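Local coordinates for putative uncharacterized protein (Ustilago maydis, PDB 4GNX) that binds single-stranded DNA as part of replication protein A, probably as its large subunit, using several OB-fold domains, at residues L40-N44 with F64-L68; H72-K78 with S102-C108; G8-Y12 with E94-T98; I18-V22 with D110-E116. All coordinates share one frame; numbering follows the deposited sequence.

Contact 1 (L40-N44 with F64-L68). With nucleotides of chain G.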
loop_
_atom_site.group_PDB
_atom_site.type_symbol
_atom_site.label_atom_id
_atom_site.label_comp_id
_atom_site.label_asym_id
_atom_site.label_seq_id
_atom_site.Cartn_x
_atom_site.Cartn_y
_atom_site.Cartn_z
ATOM N N LEU C 40 7.229 22.812 -16.950
ATOM C CA LEU C 40 8.452 22.199 -16.475
ATOM C C LEU C 40 8.763 20.894 -17.183
ATOM O O LEU C 40 7.930 20.331 -17.894
ATOM C CB LEU C 40 8.359 21.932 -14.980
ATOM C CG LEU C 40 7.427 20.815 -14.520
ATOM C CD1 LEU C 40 8.125 19.466 -14.510
ATOM C CD2 LEU C 40 6.919 21.144 -13.127
ATOM N N PHE C 41 9.974 20.413 -16.978
ATOM C CA PHE C 41 10.335 19.110 -17.473
ATOM C C PHE C 41 11.460 18.627 -16.593
ATOM O O PHE C 41 12.011 19.385 -15.787
ATOM C CB PHE C 41 10.796 19.177 -18.930
ATOM C CG PHE C 41 12.245 19.510 -19.080
ATOM C CD1 PHE C 41 13.157 18.536 -19.478
ATOM C CD2 PHE C 41 12.720 20.788 -18.789
ATOM C CE1 PHE C 41 14.512 18.837 -19.599
ATOM C CE2 PHE C 41 14.071 21.091 -18.924
ATOM C CZ PHE C 41 14.968 20.118 -19.326
ATOM N N SER C 42 11.812 17.369 -16.751
ATOM C CA SER C 42 12.896 16.843 -15.982
ATOM C C SER C 42 13.633 15.774 -16.725
ATOM O O SER C 42 13.134 15.157 -17.657
ATOM C CB SER C 42 12.394 16.280 -14.662
ATOM O OG SER C 42 11.621 15.124 -14.896
ATOM N N VAL C 43 14.839 15.544 -16.258
ATOM C CA VAL C 43 15.753 14.635 -16.879
ATOM C C VAL C 43 16.406 13.831 -15.767
ATOM O O VAL C 43 16.601 14.344 -14.649
ATOM C CB VAL C 43 16.799 15.468 -17.633
ATOM C CG1 VAL C 43 18.223 15.058 -17.278
ATOM C CG2 VAL C 43 16.533 15.441 -19.131
ATOM N N ASN C 44 16.714 12.573 -16.045
ATOM C CA ASN C 44 17.496 11.797 -15.104
ATOM C C ASN C 44 18.912 11.687 -15.629
ATOM O O ASN C 44 19.128 11.604 -16.846
ATOM C CB ASN C 44 16.869 10.423 -14.827
ATOM C CG ASN C 44 15.708 10.487 -13.834
ATOM O OD1 ASN C 44 15.269 11.562 -13.423
ATOM N ND2 ASN C 44 15.196 9.321 -13.447
ATOM N N PHE C 64 16.620 24.620 -22.360
ATOM C CA PHE C 64 17.311 23.333 -22.283
ATOM C C PHE C 64 16.580 22.099 -22.791
ATOM O O PHE C 64 17.228 21.092 -23.102
ATOM C CB PHE C 64 17.822 23.102 -20.869
ATOM C CG PHE C 64 18.649 24.237 -20.349
ATOM C CD1 PHE C 64 19.795 24.649 -21.025
ATOM C CD2 PHE C 64 18.283 24.908 -19.198
ATOM C CE1 PHE C 64 20.562 25.704 -20.551
ATOM C CE2 PHE C 64 19.052 25.955 -18.719
ATOM C CZ PHE C 64 20.189 26.354 -19.395
ATOM N N TYR C 65 15.250 22.162 -22.879
ATOM C CA TYR C 65 14.501 20.995 -23.325
ATOM C C TYR C 65 15.004 20.528 -24.687
ATOM O O TYR C 65 15.325 19.346 -24.844
ATOM C CB TYR C 65 12.985 21.207 -23.350
ATOM C CG TYR C 65 12.247 19.926 -23.685
ATOM C CD1 TYR C 65 11.956 18.988 -22.689
ATOM C CD2 TYR C 65 11.874 19.628 -24.996
ATOM C CE1 TYR C 65 11.292 17.803 -22.985
ATOM C CE2 TYR C 65 11.217 18.445 -25.302
ATOM C CZ TYR C 65 10.928 17.537 -24.295
ATOM O OH TYR C 65 10.274 16.359 -24.587
ATOM N N PRO C 66 15.098 21.454 -25.666
ATOM C CA PRO C 66 15.607 21.037 -26.972
ATOM C C PRO C 66 17.030 20.516 -26.854
ATOM O O PRO C 66 17.387 19.548 -27.509
ATOM C CB PRO C 66 15.589 22.334 -27.784
ATOM C CG PRO C 66 14.585 23.198 -27.106
ATOM C CD PRO C 66 14.756 22.888 -25.654
ATOM N N LEU C 67 17.809 21.133 -25.979
ATOM C CA LEU C 67 19.237 20.867 -25.859
ATOM C C LEU C 67 19.619 19.486 -25.320
ATOM O O LEU C 67 20.688 18.972 -25.636
ATOM C CB LEU C 67 19.875 21.963 -24.995
ATOM C CG LEU C 67 21.383 22.023 -24.751
ATOM C CD1 LEU C 67 22.178 21.982 -26.052
ATOM C CD2 LEU C 67 21.709 23.279 -23.964
ATOM N N LEU C 68 18.765 18.888 -24.498
ATOM C CA LEU C 68 19.139 17.641 -23.830
ATOM C C LEU C 68 18.431 16.443 -24.445
ATOM O O LEU C 68 17.206 16.425 -24.542
ATOM C CB LEU C 68 18.846 17.724 -22.329
ATOM C CG LEU C 68 19.628 18.710 -21.455
ATOM C CD1 LEU C 68 18.882 18.932 -20.146
ATOM C CD2 LEU C 68 21.043 18.216 -21.192
ATOM P P DT G 3 3.281 22.968 -7.656
ATOM O OP1 DT G 3 1.898 23.508 -7.622
ATOM O OP2 DT G 3 3.828 22.263 -6.473
ATOM O "O5'" DT G 3 3.378 21.992 -8.909
ATOM C "C5'" DT G 3 2.531 22.213 -10.049
ATOM C "C4'" DT G 3 2.448 20.957 -10.880
ATOM O "O4'" DT G 3 3.787 20.468 -11.120
ATOM C "C3'" DT G 3 1.684 19.804 -10.228
ATOM O "O3'" DT G 3 0.826 19.215 -11.212
ATOM C "C2'" DT G 3 2.781 18.848 -9.792
ATOM C "C1'" DT G 3 3.824 19.079 -10.863
ATOM N N1 DT G 3 5.206 18.723 -10.491
ATOM C C2 DT G 3 5.740 17.574 -11.031
ATOM O O2 DT G 3 5.117 16.835 -11.777
ATOM N N3 DT G 3 7.033 17.312 -10.650
ATOM C C4 DT G 3 7.830 18.072 -9.813
ATOM O O4 DT G 3 8.979 17.713 -9.572
ATOM C C5 DT G 3 7.206 19.272 -9.289
ATOM C C7 DT G 3 7.988 20.160 -8.374
ATOM C C6 DT G 3 5.944 19.533 -9.652
#

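Contact 2 (H72-K78 with S102-C108)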
loop_
_atom_site.group_PDB
_atom_site.type_symbol
_atom_site.label_atom_id
_atom_site.label_comp_id
_atom_site.label_asym_id
_atom_site.label_seq_id
_atom_site.Cartn_x
_atom_site.Cartn_y
_atom_site.Cartn_z
ATOM N N HIS C 72 22.694 10.779 -24.653
ATOM C CA HIS C 72 23.789 11.708 -24.930
ATOM C C HIS C 72 24.391 12.199 -23.635
ATOM O O HIS C 72 23.736 12.151 -22.596
ATOM C CB HIS C 72 23.299 12.876 -25.776
ATOM C CG HIS C 72 22.917 12.494 -27.187
ATOM N ND1 HIS C 72 23.689 12.784 -28.247
ATOM C CD2 HIS C 72 21.799 11.831 -27.685
ATOM C CE1 HIS C 72 23.101 12.331 -29.370
ATOM N NE2 HIS C 72 21.943 11.748 -29.024
ATOM N N VAL C 73 25.634 12.678 -23.700
ATOM C CA VAL C 73 26.458 12.999 -22.520
ATOM C C VAL C 73 26.772 14.488 -22.446
ATOM O O VAL C 73 27.184 15.085 -23.438
ATOM C CB VAL C 73 27.793 12.225 -22.552
ATOM C CG1 VAL C 73 28.759 12.739 -21.493
ATOM C CG2 VAL C 73 27.554 10.731 -22.389
ATOM N N TYR C 74 26.606 15.082 -21.268
ATOM C CA TYR C 74 26.724 16.529 -21.151
ATOM C C TYR C 74 27.565 17.022 -19.978
ATOM O O TYR C 74 27.696 16.351 -18.949
ATOM C CB TYR C 74 25.336 17.153 -21.049
ATOM C CG TYR C 74 24.405 16.837 -22.196
ATOM C CD1 TYR C 74 23.687 15.641 -22.231
ATOM C CD2 TYR C 74 24.217 17.749 -23.236
ATOM C CE1 TYR C 74 22.821 15.356 -23.274
ATOM C CE2 TYR C 74 23.347 17.472 -24.280
ATOM C CZ TYR C 74 22.653 16.274 -24.293
ATOM O OH TYR C 74 21.793 15.987 -25.324
ATOM N N LEU C 75 28.135 18.208 -20.171
ATOM C CA LEU C 75 28.762 18.992 -19.122
ATOM C C LEU C 75 27.697 19.936 -18.626
ATOM O O LEU C 75 27.245 20.816 -19.370
ATOM C CB LEU C 75 29.906 19.836 -19.684
ATOM C CG LEU C 75 31.304 19.237 -19.795
ATOM C CD1 LEU C 75 32.002 19.773 -21.038
ATOM C CD2 LEU C 75 32.108 19.537 -18.541
ATOM N N ILE C 76 27.298 19.747 -17.371
ATOM C CA ILE C 76 26.303 20.597 -16.742
ATOM C C ILE C 76 26.952 21.325 -15.570
ATOM O O ILE C 76 27.776 20.756 -14.838
ATOM C CB ILE C 76 25.091 19.779 -16.280
ATOM C CG1 ILE C 76 24.497 19.006 -17.458
ATOM C CG2 ILE C 76 24.038 20.680 -15.645
ATOM C CD1 ILE C 76 23.740 17.766 -17.034
ATOM N N SER C 77 26.572 22.586 -15.399
ATOM C CA SER C 77 27.289 23.484 -14.510
ATOM C C SER C 77 26.430 24.645 -14.036
ATOM O O SER C 77 25.636 25.195 -14.798
ATOM C CB SER C 77 28.511 24.048 -15.240
ATOM O OG SER C 77 29.487 24.496 -14.325
ATOM N N LYS C 78 26.615 25.012 -12.772
ATOM C CA LYS C 78 26.040 26.229 -12.184
ATOM C C LYS C 78 24.516 26.190 -12.121
ATOM O O LYS C 78 23.821 27.021 -12.720
ATOM C CB LYS C 78 26.562 27.489 -12.892
ATOM C CG LYS C 78 27.117 28.518 -11.930
ATOM C CD LYS C 78 28.409 29.126 -12.465
ATOM C CE LYS C 78 29.055 30.100 -11.473
ATOM N NZ LYS C 78 29.389 29.446 -10.172
ATOM N N SER C 102 21.430 30.910 -14.970
ATOM C CA SER C 102 22.887 30.868 -15.103
ATOM C C SER C 102 23.438 29.501 -15.570
ATOM O O SER C 102 24.651 29.342 -15.744
ATOM C CB SER C 102 23.537 31.242 -13.769
ATOM O OG SER C 102 23.787 30.084 -12.985
ATOM N N THR C 103 22.555 28.523 -15.754
ATOM C CA THR C 103 22.979 27.144 -15.973
ATOM C C THR C 103 23.647 26.933 -17.339
ATOM O O THR C 103 23.112 27.317 -18.380
ATOM C CB THR C 103 21.819 26.147 -15.731
ATOM O OG1 THR C 103 21.502 26.125 -14.338
ATOM C CG2 THR C 103 22.193 24.728 -16.142
ATOM N N GLU C 104 24.832 26.326 -17.295
ATOM C CA GLU C 104 25.627 26.003 -18.470
ATOM C C GLU C 104 25.497 24.523 -18.804
ATOM O O GLU C 104 25.810 23.659 -17.972
ATOM C CB GLU C 104 27.105 26.314 -18.204
ATOM C CG GLU C 104 27.498 27.786 -18.267
ATOM C CD GLU C 104 28.160 28.183 -19.589
ATOM O OE1 GLU C 104 28.003 27.464 -20.609
ATOM O OE2 GLU C 104 28.848 29.228 -19.612
ATOM N N ILE C 105 25.037 24.242 -20.021
ATOM C CA ILE C 105 25.029 22.891 -20.580
ATOM C C ILE C 105 25.740 22.893 -21.939
ATOM O O ILE C 105 25.387 23.658 -22.849
ATOM C CB ILE C 105 23.604 22.328 -20.732
ATOM C CG1 ILE C 105 22.907 22.276 -19.372
ATOM C CG2 ILE C 105 23.642 20.951 -21.383
ATOM C CD1 ILE C 105 21.432 21.953 -19.441
ATOM N N GLU C 106 26.757 22.046 -22.053
ATOM C CA GLU C 106 27.458 21.829 -23.311
ATOM C C GLU C 106 27.737 20.338 -23.458
ATOM O O GLU C 106 28.192 19.697 -22.513
ATOM C CB GLU C 106 28.750 22.648 -23.360
ATOM C CG GLU C 106 28.517 24.115 -23.705
ATOM C CD GLU C 106 29.709 25.021 -23.426
ATOM O OE1 GLU C 106 30.085 25.193 -22.241
ATOM O OE2 GLU C 106 30.249 25.588 -24.399
ATOM N N GLU C 107 27.445 19.791 -24.640
ATOM C CA GLU C 107 27.602 18.357 -24.908
ATOM C C GLU C 107 29.069 17.932 -25.067
ATOM O O GLU C 107 29.902 18.698 -25.555
ATOM C CB GLU C 107 26.781 17.942 -26.131
ATOM C CG GLU C 107 26.825 16.449 -26.414
ATOM C CD GLU C 107 25.812 15.989 -27.441
ATOM O OE1 GLU C 107 25.490 14.779 -27.435
ATOM O OE2 GLU C 107 25.345 16.822 -28.247
ATOM N N CYS C 108 29.359 16.700 -24.646
ATOM C CA CYS C 108 30.707 16.126 -24.656
ATOM C C CYS C 108 30.984 15.265 -25.872
ATOM O O CYS C 108 30.065 14.710 -26.478
ATOM C CB CYS C 108 30.924 15.255 -23.425
ATOM S SG CYS C 108 31.270 16.188 -21.928
#

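Contact 3 (G8-Y12 with E94-T98)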
loop_
_atom_site.group_PDB
_atom_site.type_symbol
_atom_site.label_atom_id
_atom_site.label_comp_id
_atom_site.label_asym_id
_atom_site.label_seq_id
_atom_site.Cartn_x
_atom_site.Cartn_y
_atom_site.Cartn_z
ATOM N N GLY C 8 28.904 13.523 -5.224
ATOM C CA GLY C 8 29.620 14.557 -4.540
ATOM C C GLY C 8 28.833 15.822 -4.331
ATOM O O GLY C 8 29.229 16.635 -3.523
ATOM N N LEU C 9 27.723 15.989 -5.033
ATOM C CA LEU C 9 26.939 17.232 -5.006
ATOM C C LEU C 9 26.140 17.494 -3.737
ATOM O O LEU C 9 25.587 16.581 -3.127
ATOM C CB LEU C 9 25.963 17.246 -6.167
ATOM C CG LEU C 9 26.511 16.989 -7.575
ATOM C CD1 LEU C 9 25.337 16.668 -8.515
ATOM C CD2 LEU C 9 27.375 18.151 -8.063
ATOM N N SER C 10 26.036 18.765 -3.374
ATOM C CA SER C 10 25.380 19.178 -2.132
ATOM C C SER C 10 25.043 20.661 -2.223
ATOM O O SER C 10 25.634 21.385 -3.033
ATOM C CB SER C 10 26.326 18.970 -0.936
ATOM O OG SER C 10 27.445 19.844 -1.027
ATOM N N PRO C 11 24.123 21.133 -1.370
ATOM C CA PRO C 11 23.877 22.582 -1.300
ATOM C C PRO C 11 25.101 23.387 -0.823
ATOM O O PRO C 11 25.197 24.585 -1.110
ATOM C CB PRO C 11 22.746 22.707 -0.271
ATOM C CG PRO C 11 22.233 21.311 -0.034
ATOM C CD PRO C 11 23.345 20.375 -0.367
ATOM N N TYR C 12 26.038 22.726 -0.136
ATOM C CA TYR C 12 27.166 23.409 0.546
ATOM C C TYR C 12 28.322 23.839 -0.369
ATOM O O TYR C 12 29.211 24.576 0.059
ATOM C CB TYR C 12 27.682 22.582 1.755
ATOM C CG TYR C 12 26.563 22.143 2.667
ATOM C CD1 TYR C 12 26.108 22.964 3.687
ATOM C CD2 TYR C 12 25.917 20.923 2.459
ATOM C CE1 TYR C 12 25.055 22.576 4.500
ATOM C CE2 TYR C 12 24.870 20.517 3.262
ATOM C CZ TYR C 12 24.436 21.347 4.278
ATOM O OH TYR C 12 23.381 20.937 5.063
ATOM N N GLU C 94 18.945 11.736 -1.981
ATOM C CA GLU C 94 18.600 12.814 -1.063
ATOM C C GLU C 94 18.471 14.184 -1.760
ATOM O O GLU C 94 17.630 15.008 -1.390
ATOM C CB GLU C 94 19.712 12.870 -0.023
ATOM C CG GLU C 94 19.490 13.786 1.162
ATOM C CD GLU C 94 20.783 14.077 1.907
ATOM O OE1 GLU C 94 20.702 14.461 3.097
ATOM O OE2 GLU C 94 21.875 13.922 1.300
ATOM N N TYR C 95 19.310 14.440 -2.761
ATOM C CA TYR C 95 19.224 15.706 -3.488
ATOM C C TYR C 95 18.692 15.580 -4.926
ATOM O O TYR C 95 18.602 14.474 -5.475
ATOM C CB TYR C 95 20.584 16.413 -3.480
ATOM C CG TYR C 95 21.142 16.663 -2.089
ATOM C CD1 TYR C 95 20.392 17.337 -1.135
ATOM C CD2 TYR C 95 22.428 16.236 -1.739
ATOM C CE1 TYR C 95 20.884 17.564 0.128
ATOM C CE2 TYR C 95 22.939 16.464 -0.477
ATOM C CZ TYR C 95 22.162 17.128 0.453
ATOM O OH TYR C 95 22.661 17.361 1.716
ATOM N N GLU C 96 18.289 16.719 -5.495
ATOM C CA GLU C 96 18.119 16.873 -6.944
ATOM C C GLU C 96 18.597 18.245 -7.446
ATOM O O GLU C 96 18.943 19.122 -6.642
ATOM C CB GLU C 96 16.703 16.514 -7.437
ATOM C CG GLU C 96 15.530 17.113 -6.684
ATOM C CD GLU C 96 14.228 16.310 -6.856
ATOM O OE1 GLU C 96 13.144 16.941 -6.805
ATOM O OE2 GLU C 96 14.263 15.053 -7.011
ATOM N N ILE C 97 18.649 18.409 -8.769
ATOM C CA ILE C 97 19.133 19.643 -9.376
ATOM C C ILE C 97 18.020 20.445 -10.027
ATOM O O ILE C 97 17.163 19.887 -10.707
ATOM C CB ILE C 97 20.159 19.337 -10.452
ATOM C CG1 ILE C 97 21.437 18.772 -9.829
ATOM C CG2 ILE C 97 20.432 20.575 -11.298
ATOM C CD1 ILE C 97 22.329 18.079 -10.840
ATOM N N THR C 98 18.035 21.756 -9.829
ATOM C CA THR C 98 17.115 22.635 -10.552
ATOM C C THR C 98 17.911 23.592 -11.432
ATOM O O THR C 98 18.823 24.271 -10.967
ATOM C CB THR C 98 16.194 23.456 -9.624
ATOM O OG1 THR C 98 15.833 22.681 -8.482
ATOM C CG2 THR C 98 14.927 23.854 -10.344
#

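Contact 4 (I18-V22 with D110-E116)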
loop_
_atom_site.group_PDB
_atom_site.type_symbol
_atom_site.label_atom_id
_atom_site.label_comp_id
_atom_site.label_asym_id
_atom_site.label_seq_id
_atom_site.Cartn_x
_atom_site.Cartn_y
_atom_site.Cartn_z
ATOM N N ILE C 18 29.351 18.807 -13.604
ATOM C CA ILE C 18 29.247 17.354 -13.718
ATOM C C ILE C 18 29.295 16.891 -15.164
ATOM O O ILE C 18 28.869 17.614 -16.066
ATOM C CB ILE C 18 27.995 16.776 -13.007
ATOM C CG1 ILE C 18 26.701 17.342 -13.599
ATOM C CG2 ILE C 18 28.078 16.982 -11.495
ATOM C CD1 ILE C 18 25.460 16.739 -12.972
ATOM N N LYS C 19 29.822 15.690 -15.372
ATOM C CA LYS C 19 29.783 15.036 -16.672
ATOM C C LYS C 19 28.850 13.832 -16.561
ATOM O O LYS C 19 29.170 12.850 -15.888
ATOM C CB LYS C 19 31.187 14.586 -17.058
ATOM C CG LYS C 19 31.591 14.921 -18.491
ATOM C CD LYS C 19 31.620 13.692 -19.391
ATOM C CE LYS C 19 32.982 13.000 -19.420
ATOM N NZ LYS C 19 33.717 13.132 -20.718
ATOM N N ALA C 20 27.683 13.909 -17.198
ATOM C CA ALA C 20 26.653 12.876 -17.023
ATOM C C ALA C 20 25.878 12.560 -18.306
ATOM O O ALA C 20 25.726 13.441 -19.171
ATOM C CB ALA C 20 25.694 13.303 -15.933
ATOM N N ARG C 21 25.379 11.324 -18.445
ATOM C CA ARG C 21 24.482 11.058 -19.573
ATOM C C ARG C 21 23.028 11.039 -19.170
ATOM O O ARG C 21 22.685 10.552 -18.101
ATOM C CB ARG C 21 24.872 9.837 -20.424
ATOM C CG ARG C 21 24.393 8.486 -19.937
ATOM C CD ARG C 21 24.212 7.474 -21.069
ATOM N NE ARG C 21 25.147 7.588 -22.196
ATOM C CZ ARG C 21 26.441 7.282 -22.154
ATOM N NH1 ARG C 21 27.003 6.870 -21.021
ATOM N NH2 ARG C 21 27.186 7.410 -23.247
ATOM N N VAL C 22 22.187 11.600 -20.031
ATOM C CA VAL C 22 20.751 11.628 -19.812
ATOM C C VAL C 22 20.204 10.238 -20.056
ATOM O O VAL C 22 20.282 9.730 -21.159
ATOM C CB VAL C 22 20.031 12.588 -20.770
ATOM C CG1 VAL C 22 18.544 12.564 -20.475
ATOM C CG2 VAL C 22 20.581 14.005 -20.649
ATOM N N ASP C 110 33.693 12.927 -25.492
ATOM C CA ASP C 110 34.055 11.679 -24.810
ATOM C C ASP C 110 32.850 11.083 -24.105
ATOM O O ASP C 110 32.185 11.761 -23.318
ATOM C CB ASP C 110 35.149 11.915 -23.769
ATOM C CG ASP C 110 36.457 12.326 -24.384
ATOM O OD1 ASP C 110 36.442 13.000 -25.435
ATOM O OD2 ASP C 110 37.509 11.984 -23.808
ATOM N N ALA C 111 32.581 9.812 -24.395
ATOM C CA ALA C 111 31.519 9.063 -23.723
ATOM C C ALA C 111 32.091 7.942 -22.842
ATOM O O ALA C 111 31.361 7.322 -22.066
ATOM C CB ALA C 111 30.528 8.505 -24.744
ATOM N N THR C 112 33.398 7.708 -22.949
ATOM C CA THR C 112 34.059 6.571 -22.293
ATOM C C THR C 112 34.128 6.633 -20.758
ATOM O O THR C 112 34.035 5.598 -20.095
ATOM C CB THR C 112 35.466 6.337 -22.873
ATOM O OG1 THR C 112 36.047 7.597 -23.229
ATOM C CG2 THR C 112 35.388 5.456 -24.110
ATOM N N ASP C 113 34.289 7.830 -20.196
ATOM C CA ASP C 113 34.295 8.000 -18.738
ATOM C C ASP C 113 32.943 7.612 -18.153
ATOM O O ASP C 113 32.868 6.973 -17.104
ATOM C CB ASP C 113 34.564 9.452 -18.318
ATOM C CG ASP C 113 35.159 10.305 -19.425
ATOM O OD1 ASP C 113 34.966 10.003 -20.625
ATOM O OD2 ASP C 113 35.807 11.314 -19.078
ATOM N N VAL C 114 31.882 8.024 -18.841
ATOM C CA VAL C 114 30.511 7.842 -18.379
ATOM C C VAL C 114 29.980 6.447 -18.705
ATOM O O VAL C 114 30.063 6.002 -19.848
ATOM C CB VAL C 114 29.569 8.893 -19.002
ATOM C CG1 VAL C 114 28.202 8.850 -18.338
ATOM C CG2 VAL C 114 30.169 10.283 -18.880
ATOM N N PRO C 115 29.422 5.757 -17.698
ATOM C CA PRO C 115 28.819 4.447 -17.927
ATOM C C PRO C 115 27.602 4.533 -18.844
ATOM O O PRO C 115 26.965 5.586 -18.944
ATOM C CB PRO C 115 28.391 4.001 -16.524
ATOM C CG PRO C 115 29.170 4.856 -15.578
ATOM C CD PRO C 115 29.352 6.160 -16.283
ATOM N N GLU C 116 27.294 3.433 -19.516
ATOM C CA GLU C 116 26.122 3.372 -20.380
ATOM C C GLU C 116 25.024 2.537 -19.726
ATOM O O GLU C 116 25.304 1.639 -18.925
ATOM C CB GLU C 116 26.495 2.876 -21.784
ATOM C CG GLU C 116 27.203 3.955 -22.590
ATOM C CD GLU C 116 27.675 3.512 -23.956
ATOM O OE1 GLU C 116 28.649 2.730 -24.031
ATOM O OE2 GLU C 116 27.091 3.980 -24.958
#

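Contact 1 (L40-N44 with F64-L68)
Phe41 meets Tyr65 where a strand of an OB-fold barrel is covered by the turn that follows helix 59-64. The two rings form an offset T-shaped pair, with centroids 5.3 Å apart and planes at 84°. It is the edge of Tyr65 that is turned to the face of Phe41, and the closest approach is Phe41 CD1 to Tyr65 CD1, at 3.5 Å. With chi1 at 85°, the Phe41 ring leaves the strand between its own backbone N and carbonyl carbon and juts toward the turn, where Tyr65 CA lies over the rim of one face.

The packed half continues inward from there. Leu68 CD1 sits at the ring's edge, 4.2 Å from Phe41 CZ, and also reaches Val43 CG2 at 4.3 Å, so one methyl bridges two successive inward-facing residues of the strand. Phe64 adds its CB, 4.4 Å from Phe41 CZ, while its ring heads away to pack on Ile105. The outer half is looser: Pro66 is exposed and does not touch the strand, and Leu67 packs on Ile105 instead. Tyr65 is itself partly open, but Lys25 lies against its ring in a cation-pi contact, and Lys25 NZ also bonds the carbonyl oxygens of Tyr65 and Leu68, which ties down the turn.

Leu40 has a different neighbour, the bound DNA: its CD2 methyl comes within 3.8 Å of the sugar oxygen O4' of DT3 of chain G.

Contact 2 (H72-K78 with S102-C108)
An antiparallel ladder joins strand 73-77 to strand 104-107, pairing Tyr74 with Glu107, Leu75 with Glu106, Ile76 with Ile105 and Ser77 with Glu104. Leu75 and Glu106 are linked both ways, Leu75 N to Glu106 O at 2.8 Å and Glu106 N to Leu75 O at 3.0 Å. Beyond them, Glu104 N reaches Ser77 O at 2.9 Å, while the return bond from Ser77 N is weak. At the opposite end of the ladder, past Glu107, Cys108 N bonds Val73 O at 3.0 Å.

In the OB-fold sheet of this domain, 104-107 is an outermost strand, and the other side of 73-77 is bonded to strand 17-30. Tyr74, Ile76 and Ile105 share the buried face. The two isoleucines lie side by side, pointing the same way, with Ile76 CG1 4.1 Å from Ile105 CG1. Ile105 CG2 touches Tyr74 CD2 at 3.7 Å, and the Tyr74 hydroxyl is bonded by Gln69 N.

Glu107 starts on this face too, but its chain is stretched out from a CG anti to the backbone N (chi1 -176°). CG passes over a face of the Tyr74 ring, and the syn lone pair of OE1 takes a hydrogen bond from His72 ND1 at 2.8 Å, 17° out of the imidazole plane. Cys108 SG rests 3.7 Å from Leu75 CG.

Contact 3 (G8-Y12 with E94-T98)
From Leu9 to Tyr12 the chain runs at 98° to the start of strand 95-99, and the nearest CA atoms, those of Ser10 and Tyr95, stay 7.2 Å apart, so the contact is made by side chains, chiefly Tyr95, reaching across to both backbone and side chains. Pro11 CD stands over one face of the Tyr95 ring, 3.9 Å from the ring centroid and 25° off the normal, a CH-pi contact whose shortest reach is Pro11 CD to Tyr95 CZ at 3.6 Å. Glu94 CD lies over the rim of the opposite face, which leaves the ring flanked on both sides. Leu9 O comes obliquely to within 3.5 Å of Tyr95 CD2, and the Tyr95 hydroxyl ends near the plane of the Tyr12 ring, at its edge.

Deeper in, Leu9 CD1 meets Ile97 CD1 at 4.1 Å, the two side chains crossing at about a right angle. Both also touch Trp16 and Ile18, so this corner belongs to the apolar interior of the OB fold, beneath the segment that leads into its first strand.

The contact is largely dispersion and CH-pi, with the CD of proline, polarised by its adjoining nitrogen, probably favouring the electron-rich phenol face. Without a hydrogen bond between the two segments, the fit of Pro11 against Tyr95 largely sets how they meet.

Contact 4 (I18-V22 with D110-E116)
Arg21 and Lys19 reach from the first strand of the OB fold to the segment 110-116, which follows strand 104-107 on the way to strand 135-152. Both side chains start out toward that segment, while Ala20 between them turns away.

Val114 packs between the two long chains. Its CG2 lies on Lys19 CD at 3.7 Å, and its CG1 is 3.5 Å from Arg21 NH1. At the end of Lys19, NZ makes a salt bridge with Asp113 OD2 at 3.2 Å and a weak hydrogen bond to Asp110 O at 3.3 Å. The lysine gets there through bends at chi2, chi3 and chi4, which bring its end round to the turn.

The edge of the Arg21 guanidinium lies against the backbone of Val114 and Pro115. NH1 gives a weak hydrogen bond to Val114 O, which sits in the guanidinium plane at 3.4 Å; Pro115 O is also near that edge, though modelled too close for the details to be trusted. Over one face lies Glu116 CG, 3.4 Å from Arg21 CZ, so the aliphatic part of the glutamate does the covering. The charge pairing with Glu116 is long: its OE2 stands 3.8 Å from Arg21 NH2, well out of the guanidinium plane.

In the next shell, Val73 packs against Lys19, Arg21 and Val114 together, and a backbone bond from Arg21 to Leu46 holds the strand itself. Asn71 O takes a hydrogen bond from Arg21 NE, a second polar hold on the guanidinium.

All four contacts belong to one OB-fold domain and reach its single curled sheet. Contacts 2 and 4 adjoin directly, their centres 11 Å apart: Tyr74 N to Ala20 O and Ile76 O to Ile18 N, each 2.8 Å, probably bond the neighbouring strands. Contact 1 meets contact 2 through Phe64 and Ile105, whose CD1 atoms are 3.5 Å apart, and contact 4 through Val43 and Val22. Contact 3 joins contact 4 where Leu9 CD2 packs on Ile18 CG2 at 3.7 Å. Relative to the bound DNA, contacts 1 and 3 are close, contact 3 with its nearest atom about 4 Å away. The nearest atom of contact 2 is about 11 Å from the DNA, and contact 4 lies farther off.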